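Long-range contacts in Mlr3007 protein (Mesorhizobium loti, PDB 3QQM), which probably catalyses the pyridoxal-phosphate-dependent transfer of amino groups from leucine, isoleucine and valine to 2-oxoglutarate: residues T155-D160 with K204-G209; D163-T168 with R189-I194; G147-G152 with Y195-L200. All blocks are in the same frame, centred on the assembly; numbering follows the deposited sequence.

Interaction 1: T155-D160 with K204-G209. With EDO (1,2-ethanediol), chain V.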
loop_
_atom_site.group_PDB
_atom_site.type_symbol
_atom_site.label_atom_id
_atom_site.label_comp_id
_atom_site.label_asym_id
_atom_site.label_seq_id
_atom_site.Cartn_x
_atom_site.Cartn_y
_atom_site.Cartn_z
ATOM N N THR A 155 -3.108 -0.562 2.817
ATOM C CA THR A 155 -3.121 0.880 2.933
ATOM C C THR A 155 -2.263 1.362 4.081
ATOM O O THR A 155 -1.883 0.587 4.941
ATOM C CB THR A 155 -4.545 1.375 3.254
ATOM O OG1 THR A 155 -5.030 0.678 4.403
ATOM C CG2 THR A 155 -5.534 1.132 2.103
ATOM N N ASN A 156 -1.926 2.653 4.039
ATOM C CA ASN A 156 -1.250 3.327 5.119
ATOM C C ASN A 156 -2.361 4.098 5.852
ATOM O O ASN A 156 -3.387 4.408 5.257
ATOM C CB ASN A 156 -0.157 4.252 4.612
ATOM C CG ASN A 156 1.082 3.490 4.133
ATOM O OD1 ASN A 156 1.456 3.561 2.962
ATOM N ND2 ASN A 156 1.703 2.729 5.043
ATOM N N VAL A 157 -2.139 4.400 7.132
ATOM C CA VAL A 157 -3.117 5.070 7.993
ATOM C C VAL A 157 -2.792 6.538 8.171
ATOM O O VAL A 157 -1.640 6.912 8.280
ATOM C CB VAL A 157 -3.143 4.395 9.387
ATOM C CG1 VAL A 157 -4.159 5.084 10.321
ATOM C CG2 VAL A 157 -3.447 2.912 9.243
ATOM N N PHE A 158 -3.827 7.367 8.220
ATOM C CA PHE A 158 -3.671 8.807 8.360
ATOM C C PHE A 158 -4.741 9.285 9.311
ATOM O O PHE A 158 -5.954 9.124 9.041
ATOM C CB PHE A 158 -3.819 9.488 7.007
ATOM C CG PHE A 158 -2.851 8.981 5.975
ATOM C CD1 PHE A 158 -3.173 7.898 5.187
ATOM C CD2 PHE A 158 -1.632 9.593 5.796
ATOM C CE1 PHE A 158 -2.305 7.428 4.253
ATOM C CE2 PHE A 158 -0.747 9.123 4.888
ATOM C CZ PHE A 158 -1.082 8.032 4.093
ATOM N N ALA A 159 -4.295 9.860 10.432
ATOM C CA ALA A 159 -5.190 10.306 11.476
ATOM C C ALA A 159 -5.032 11.788 11.769
ATOM O O ALA A 159 -3.919 12.289 11.970
ATOM C CB ALA A 159 -4.955 9.479 12.732
ATOM N N ASP A 160 -6.167 12.477 11.801
ATOM C CA ASP A 160 -6.229 13.903 12.073
ATOM C C ASP A 160 -6.723 14.073 13.484
ATOM O O ASP A 160 -7.905 13.847 13.759
ATOM C CB ASP A 160 -7.193 14.544 11.097
ATOM C CG ASP A 160 -7.305 16.066 11.261
ATOM O OD1 ASP A 160 -6.853 16.647 12.291
ATOM O OD2 ASP A 160 -7.843 16.670 10.322
ATOM N N LYS A 204 -10.215 13.153 15.179
ATOM C CA LYS A 204 -11.357 13.913 14.687
ATOM C C LYS A 204 -11.713 13.460 13.264
ATOM O O LYS A 204 -12.854 13.581 12.832
ATOM C CB LYS A 204 -11.036 15.397 14.669
ATOM C CG LYS A 204 -10.724 15.999 15.991
ATOM C CD LYS A 204 -11.945 16.019 16.879
ATOM C CE LYS A 204 -11.633 16.657 18.212
ATOM N NZ LYS A 204 -12.842 16.699 19.102
ATOM N N ALA A 205 -10.707 13.015 12.521
ATOM C CA ALA A 205 -10.901 12.499 11.158
ATOM C C ALA A 205 -9.876 11.379 10.959
ATOM O O ALA A 205 -8.776 11.408 11.532
ATOM C CB ALA A 205 -10.755 13.586 10.116
ATOM N N LEU A 206 -10.263 10.365 10.203
ATOM C CA LEU A 206 -9.417 9.234 9.994
ATOM C C LEU A 206 -9.551 8.764 8.578
ATOM O O LEU A 206 -10.644 8.820 8.002
ATOM C CB LEU A 206 -9.833 8.129 10.964
ATOM C CG LEU A 206 -9.047 6.828 10.924
ATOM C CD1 LEU A 206 -7.571 7.070 11.189
ATOM C CD2 LEU A 206 -9.624 5.855 11.935
ATOM N N PHE A 207 -8.429 8.330 8.008
ATOM C CA PHE A 207 -8.386 7.825 6.660
ATOM C C PHE A 207 -7.400 6.690 6.546
ATOM O O PHE A 207 -6.509 6.538 7.373
ATOM C CB PHE A 207 -7.860 8.892 5.670
ATOM C CG PHE A 207 -8.590 10.201 5.710
ATOM C CD1 PHE A 207 -8.208 11.184 6.574
ATOM C CD2 PHE A 207 -9.621 10.470 4.817
ATOM C CE1 PHE A 207 -8.869 12.396 6.591
ATOM C CE2 PHE A 207 -10.293 11.679 4.825
ATOM C CZ PHE A 207 -9.919 12.640 5.703
ATOM N N VAL A 208 -7.563 5.898 5.497
ATOM C CA VAL A 208 -6.586 4.879 5.125
ATOM C C VAL A 208 -6.397 5.185 3.660
ATOM O O VAL A 208 -7.290 5.747 3.030
ATOM C CB VAL A 208 -7.018 3.424 5.379
ATOM C CG1 VAL A 208 -6.989 3.124 6.897
ATOM C CG2 VAL A 208 -8.380 3.112 4.750
ATOM N N GLY A 209 -5.236 4.902 3.108
ATOM C CA GLY A 209 -5.051 5.181 1.687
ATOM C C GLY A 209 -3.911 4.474 1.026
ATOM O O GLY A 209 -3.066 3.861 1.699
HETATM C C1 EDO V . -14.132 9.730 8.854
HETATM O O1 EDO V . -13.495 9.835 10.133
HETATM C C2 EDO V . -13.986 11.038 8.073
HETATM O O2 EDO V . -12.625 11.255 7.655
#

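Interaction 2: D163-T168 with R189-I194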
loop_
_atom_site.group_PDB
_atom_site.type_symbol
_atom_site.label_atom_id
_atom_site.label_comp_id
_atom_site.label_asym_id
_atom_site.label_seq_id
_atom_site.Cartn_x
_atom_site.Cartn_y
_atom_site.Cartn_z
ATOM N N ASP A 163 -5.825 19.193 14.360
ATOM C CA ASP A 163 -5.113 20.322 13.773
ATOM C C ASP A 163 -5.021 20.324 12.243
ATOM O O ASP A 163 -4.408 21.208 11.677
ATOM C CB ASP A 163 -3.705 20.385 14.372
ATOM C CG ASP A 163 -2.894 19.144 14.077
ATOM O OD1 ASP A 163 -3.382 18.274 13.339
ATOM O OD2 ASP A 163 -1.759 19.034 14.580
ATOM N N GLY A 164 -5.606 19.333 11.579
ATOM C CA GLY A 164 -5.560 19.281 10.130
ATOM C C GLY A 164 -4.385 18.506 9.535
ATOM O O GLY A 164 -4.342 18.280 8.336
ATOM N N VAL A 165 -3.425 18.118 10.371
ATOM C CA VAL A 165 -2.283 17.367 9.898
ATOM C C VAL A 165 -2.630 15.877 9.913
ATOM O O VAL A 165 -3.273 15.411 10.839
ATOM C CB VAL A 165 -1.037 17.643 10.755
ATOM C CG1 VAL A 165 0.091 16.690 10.381
ATOM C CG2 VAL A 165 -0.599 19.092 10.592
ATOM N N LEU A 166 -2.264 15.165 8.848
ATOM C CA LEU A 166 -2.513 13.735 8.744
ATOM C C LEU A 166 -1.338 12.962 9.395
ATOM O O LEU A 166 -0.283 12.782 8.797
ATOM C CB LEU A 166 -2.722 13.343 7.277
ATOM C CG LEU A 166 -3.990 13.992 6.623
ATOM C CD1 LEU A 166 -3.957 13.863 5.089
ATOM C CD2 LEU A 166 -5.310 13.452 7.175
ATOM N N ALA A 167 -1.525 12.567 10.647
ATOM C CA ALA A 167 -0.508 11.841 11.409
ATOM C C ALA A 167 -0.513 10.422 10.908
ATOM O O ALA A 167 -1.549 9.785 10.911
ATOM C CB ALA A 167 -0.809 11.905 12.928
ATOM N N THR A 168 0.632 9.958 10.429
ATOM C CA THR A 168 0.779 8.620 9.874
ATOM C C THR A 168 1.932 7.919 10.598
ATOM O O THR A 168 2.937 8.570 10.917
ATOM C CB THR A 168 1.056 8.702 8.354
ATOM O OG1 THR A 168 0.858 7.424 7.759
ATOM C CG2 THR A 168 2.488 9.213 8.055
ATOM N N ARG A 189 1.469 17.570 4.085
ATOM C CA ARG A 189 0.098 17.259 4.502
ATOM C C ARG A 189 0.057 16.172 5.568
ATOM O O ARG A 189 -0.828 16.164 6.415
ATOM C CB ARG A 189 -0.734 16.821 3.319
ATOM C CG ARG A 189 -0.842 17.866 2.268
ATOM C CD ARG A 189 -1.750 17.423 1.164
ATOM N NE ARG A 189 -1.810 18.458 0.168
ATOM C CZ ARG A 189 -2.539 19.568 0.286
ATOM N NH1 ARG A 189 -3.281 19.805 1.374
ATOM N NH2 ARG A 189 -2.518 20.454 -0.687
ATOM N N ALA A 190 0.990 15.231 5.500
ATOM C CA ALA A 190 1.083 14.192 6.490
ATOM C C ALA A 190 2.382 14.381 7.286
ATOM O O ALA A 190 3.329 15.014 6.801
ATOM C CB ALA A 190 1.058 12.835 5.820
ATOM N N GLU A 191 2.405 13.866 8.510
ATOM C CA GLU A 191 3.582 13.919 9.370
ATOM C C GLU A 191 3.724 12.593 10.078
ATOM O O GLU A 191 2.739 11.931 10.367
ATOM C CB GLU A 191 3.493 15.022 10.409
ATOM C CG GLU A 191 3.689 16.416 9.850
ATOM C CD GLU A 191 3.462 17.507 10.882
ATOM O OE1 GLU A 191 3.288 17.174 12.091
ATOM O OE2 GLU A 191 3.457 18.712 10.474
ATOM N N GLU A 192 4.963 12.205 10.331
ATOM C CA GLU A 192 5.212 10.966 11.013
ATOM C C GLU A 192 4.817 11.066 12.483
ATOM O O GLU A 192 4.905 12.133 13.109
ATOM C CB GLU A 192 6.658 10.491 10.827
ATOM C CG GLU A 192 6.900 9.895 9.414
ATOM C CD GLU A 192 8.242 9.206 9.294
ATOM O OE1 GLU A 192 9.222 9.812 9.736
ATOM O OE2 GLU A 192 8.306 8.061 8.754
ATOM N N ALA A 193 4.318 9.963 13.007
ATOM C CA ALA A 193 3.882 9.927 14.395
ATOM C C ALA A 193 3.740 8.488 14.867
ATOM O O ALA A 193 3.887 7.577 14.103
ATOM C CB ALA A 193 2.548 10.706 14.563
ATOM N N ILE A 194 3.482 8.324 16.155
ATOM C CA ILE A 194 3.329 7.021 16.777
ATOM C C ILE A 194 2.032 7.027 17.576
ATOM O O ILE A 194 1.755 7.956 18.333
ATOM C CB ILE A 194 4.483 6.734 17.723
ATOM C CG1 ILE A 194 5.819 6.879 16.995
ATOM C CG2 ILE A 194 4.360 5.343 18.307
ATOM C CD1 ILE A 194 7.048 6.790 17.947
HETATM O O HOH W 1 -2.905 18.128 6.122
#

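Interaction 3: G147-G152 with Y195-L200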
loop_
_atom_site.group_PDB
_atom_site.type_symbol
_atom_site.label_atom_id
_atom_site.label_comp_id
_atom_site.label_asym_id
_atom_site.label_seq_id
_atom_site.Cartn_x
_atom_site.Cartn_y
_atom_site.Cartn_z
ATOM N N GLY A 147 2.481 -2.356 20.397
ATOM C CA GLY A 147 1.082 -1.932 20.265
ATOM C C GLY A 147 0.853 -0.648 19.497
ATOM O O GLY A 147 -0.169 0.014 19.677
ATOM N N GLU A 148 1.809 -0.303 18.647
ATOM C CA GLU A 148 1.744 0.885 17.834
ATOM C C GLU A 148 1.154 0.493 16.497
ATOM O O GLU A 148 1.570 -0.484 15.888
ATOM C CB GLU A 148 3.162 1.467 17.670
ATOM C CG GLU A 148 3.785 1.853 19.037
ATOM C CD GLU A 148 5.298 2.023 19.037
ATOM O OE1 GLU A 148 5.989 1.646 18.048
ATOM O OE2 GLU A 148 5.790 2.509 20.079
ATOM N N ILE A 149 0.146 1.233 16.067
ATOM C CA ILE A 149 -0.475 0.984 14.803
ATOM C C ILE A 149 0.547 1.247 13.736
ATOM O O ILE A 149 1.281 2.255 13.800
ATOM C CB ILE A 149 -1.674 1.917 14.551
ATOM C CG1 ILE A 149 -2.824 1.545 15.474
ATOM C CG2 ILE A 149 -2.138 1.830 13.083
ATOM C CD1 ILE A 149 -3.434 0.146 15.183
ATOM N N CYS A 150 0.601 0.353 12.757
ATOM C CA CYS A 150 1.525 0.506 11.662
ATOM C C CYS A 150 0.839 0.881 10.324
ATOM O O CYS A 150 1.138 1.931 9.703
ATOM C CB CYS A 150 2.297 -0.793 11.467
ATOM S SG CYS A 150 3.353 -1.347 12.861
ATOM N N GLU A 151 -0.094 0.037 9.901
ATOM C CA GLU A 151 -0.738 0.189 8.599
ATOM C C GLU A 151 -1.884 -0.786 8.424
ATOM O O GLU A 151 -2.190 -1.587 9.311
ATOM C CB GLU A 151 0.319 -0.131 7.514
ATOM C CG GLU A 151 0.878 -1.582 7.639
ATOM C CD GLU A 151 2.057 -1.927 6.681
ATOM O OE1 GLU A 151 2.297 -1.195 5.684
ATOM O OE2 GLU A 151 2.740 -2.963 6.936
ATOM N N GLY A 152 -2.542 -0.685 7.281
ATOM C CA GLY A 152 -3.595 -1.603 6.911
ATOM C C GLY A 152 -2.957 -2.694 6.053
ATOM O O GLY A 152 -1.774 -2.589 5.672
ATOM N N TYR A 195 1.225 6.002 17.390
ATOM C CA TYR A 195 -0.029 5.900 18.117
ATOM C C TYR A 195 -0.587 4.474 18.102
ATOM O O TYR A 195 -0.256 3.673 17.239
ATOM C CB TYR A 195 -1.060 6.925 17.594
ATOM C CG TYR A 195 -1.267 6.963 16.084
ATOM C CD1 TYR A 195 -1.979 5.974 15.424
ATOM C CD2 TYR A 195 -0.840 8.036 15.344
ATOM C CE1 TYR A 195 -2.193 6.043 14.042
ATOM C CE2 TYR A 195 -1.088 8.127 13.970
ATOM C CZ TYR A 195 -1.739 7.129 13.331
ATOM O OH TYR A 195 -1.934 7.234 11.967
ATOM N N SER A 196 -1.419 4.184 19.090
ATOM C CA SER A 196 -2.051 2.891 19.255
ATOM C C SER A 196 -3.461 2.908 18.719
ATOM O O SER A 196 -3.966 3.948 18.328
ATOM C CB SER A 196 -2.156 2.566 20.737
ATOM O OG SER A 196 -3.037 3.465 21.341
ATOM N N TYR A 197 -4.125 1.754 18.761
ATOM C CA TYR A 197 -5.493 1.661 18.294
ATOM C C TYR A 197 -6.360 2.538 19.141
ATOM O O TYR A 197 -7.200 3.275 18.631
ATOM C CB TYR A 197 -6.023 0.230 18.374
ATOM C CG TYR A 197 -7.278 0.038 17.568
ATOM C CD1 TYR A 197 -7.216 0.102 16.187
ATOM C CD2 TYR A 197 -8.507 -0.265 18.165
ATOM C CE1 TYR A 197 -8.333 -0.082 15.393
ATOM C CE2 TYR A 197 -9.667 -0.472 17.370
ATOM C CZ TYR A 197 -9.554 -0.377 15.978
ATOM O OH TYR A 197 -10.607 -0.543 15.095
ATOM N N ASP A 198 -6.126 2.490 20.436
ATOM C CA ASP A 198 -6.926 3.262 21.376
ATOM C C ASP A 198 -6.797 4.786 21.148
ATOM O O ASP A 198 -7.779 5.503 21.249
ATOM C CB ASP A 198 -6.549 2.893 22.802
ATOM C CG ASP A 198 -7.513 3.445 23.795
ATOM O OD1 ASP A 198 -8.631 2.889 23.936
ATOM O OD2 ASP A 198 -7.140 4.430 24.444
ATOM N N ASP A 199 -5.584 5.268 20.854
ATOM C CA ASP A 199 -5.372 6.692 20.538
ATOM C C ASP A 199 -6.225 7.127 19.347
ATOM O O ASP A 199 -6.708 8.235 19.321
ATOM C CB ASP A 199 -3.902 6.974 20.174
ATOM C CG ASP A 199 -2.962 6.788 21.334
ATOM O OD1 ASP A 199 -3.417 6.991 22.487
ATOM O OD2 ASP A 199 -1.762 6.481 21.084
ATOM N N LEU A 200 -6.353 6.257 18.338
ATOM C CA LEU A 200 -7.159 6.548 17.148
ATOM C C LEU A 200 -8.600 6.877 17.462
ATOM O O LEU A 200 -9.248 7.579 16.706
ATOM C CB LEU A 200 -7.131 5.383 16.163
ATOM C CG LEU A 200 -5.846 5.212 15.375
ATOM C CD1 LEU A 200 -5.944 4.036 14.436
ATOM C CD2 LEU A 200 -5.537 6.489 14.591
HETATM O O HOH W 2 -2.803 -0.800 19.567
HETATM O O HOH W 3 2.329 4.287 15.276
#

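Interaction 1: T155-D160 with K204-G209
Phe158 and Phe207 pair backbone to backbone in the middle of two antiparallel strands: Phe158 N donates to Phe207 O at 2.9 Å, and Phe207 N returns a bond to Phe158 O at 2.8 Å. The same reciprocal pairing joins Asn156 to Gly209 and Asp160 to Ala205, so three hydrogen-bonded pairs hold the segments together. The face that carries Val157, Ala159, Leu206 and Val208 is closely packed. There Leu206 CG stands anti to its backbone N (chi1 -179°), and its CD1 leans back over the partner strand, 3.4 Å from Phe158 O. The same methyl meets Ala159 CB at 3.9 Å and also touches Val157 CG1, the Val157 and Leu206 side chains running obliquely past each other. Leu101 and Tyr195 pack against this face from outside the two segments. At the Thr155 end, Thr155 OG1 lies 3.5 Å from Val208 CB, while its polar partner is Glu139. On the other face the Phe158 ring is buried against Arg181 and Leu184 of helix 179-186; its CE1 edge reaches Gly209 N at 4.0 Å, beside a residue that has no side chain of its own.

The contact opens to solvent toward Lys204, whose chain leads away from the partner strand, and Phe207 is partly exposed. The O2 of an ethanediol, probably from the crystallisation liquor, lies over one face of the Phe207 ring, offset toward the rim and 3.6 Å from Phe207 CZ. The ethanediol also hydrogen-bonds Leu206 N and Leu206 O. At this end Asp160 O accepts from Ala205 N at 3.2 Å and, weakly, from Lys204 N. Two residues thus face one, a classic beta bulge at the start of strand 205-210, which pairs with the outermost strand 156-160 in the mixed sheet of this class-IV aminotransferase.

Interaction 2: D163-T168 with R189-I194
Leu166 and Ala190 begin the pairing of two short parallel strands, 166-169 and 190-193, the outer members of a beta-alpha-beta unit whose helix is 179-186. The short strands run parallel with 38° between their directions. The backbone bonds shuttle between them: Leu166 N donates to Arg189 O at 3.0 Å, Glu191 N to Leu166 O, Thr168 N to Glu191 O, and Ala193 N to Thr168 O, the last being the most bent of the four.

Side chains fill in around this backbone. At the start of the pairing Ala190 CB sits 3.3 Å from Leu166 O. Val165 CG1, anti to the backbone N (chi1 171°), presses on the extended chain of Glu191, reaching its CD at 3.5 Å; the two side chains cross at about a right angle, so a methyl rests on the hydrocarbon part and the carboxylate carbon together. Farther along, Ala167 CB and Ala193 CB meet at 3.9 Å. Before the strand, an Asx turn closes with Val165 N donating to Asp163 OD1 at 3.0 Å. A water donates to both Gly164 O and Arg189 O, bridging the segments where the pairing starts.

Around the pair, Ala190 packs on Leu184 and Leu185 of helix 179-186, and Glu192 forms a salt bridge with Arg181 of that helix, while Leu166 and Thr168 lie against Phe158 of strand 156-160.

Interaction 3: G147-G152 with Y195-L200
Ile149 holds CG1 anti to its own carbonyl carbon (chi1 -70°), and the branch meets the first turn of the short helix at 197-200; Tyr197 holds CG anti to its backbone N (chi1 -165°), and its ring edge meets the end of that branch. The helix starts with a capping box: Asp199 N donates to Ser196 OG at 3.2 Å, and Ser196 N donates to Asp199 OD2 at 3.1 Å, the latter from above the carboxylate plane. The box closes the start of this short, weakly bonded helix, whose residues Tyr197 and Leu200 both pack on Ile149. Ile149 CG1 lies 3.5 Å from Tyr197 N, and Ile149 CD1 approaches Tyr197 CD1 at 3.9 Å, near the ring plane. Leu200 CD1 adds a contact with Ile149 CG1, and Ile149 CB approaches the Tyr195 ring obliquely. Leu103 packs on both Ile149 and Tyr197, placing the cluster against the mixed sheet in which strand 149-152 is an edge.

A direct backbone bond joins the segments, Ile149 N to Tyr195 O at 2.7 Å. Two waters bridge them as well: one donates to Ile149 O and accepts from Tyr195 N, while the other donates to Gly147 O at 2.8 Å and accepts from Tyr197 N. Gly147 O also touches Ser196 CB, at 3.4 Å.

How the interactions relate
Following the chain from the N terminus, the first segments of interactions 3, 1 and 2 come in turn, at 147-152, 155-160 and 163-168. Interaction 2 closes first, at 189-194, and its loop therefore lies wholly within those of the other two. Interaction 3 closes next at 195-200 and interaction 1 last at 204-209, so these two cross. Tyr195 links all three: its hydroxyl makes a probable hydrogen bond to Ala167 O and packs on Val157 CG1 and Ala159 CB. Interaction 1 pairs strands 156-160 and 205-210 in the mixed sheet, interaction 2 closes the beta-alpha-beta unit bordering strand 156-160, and interaction 3 joins helix 197-200 to strand 149-152.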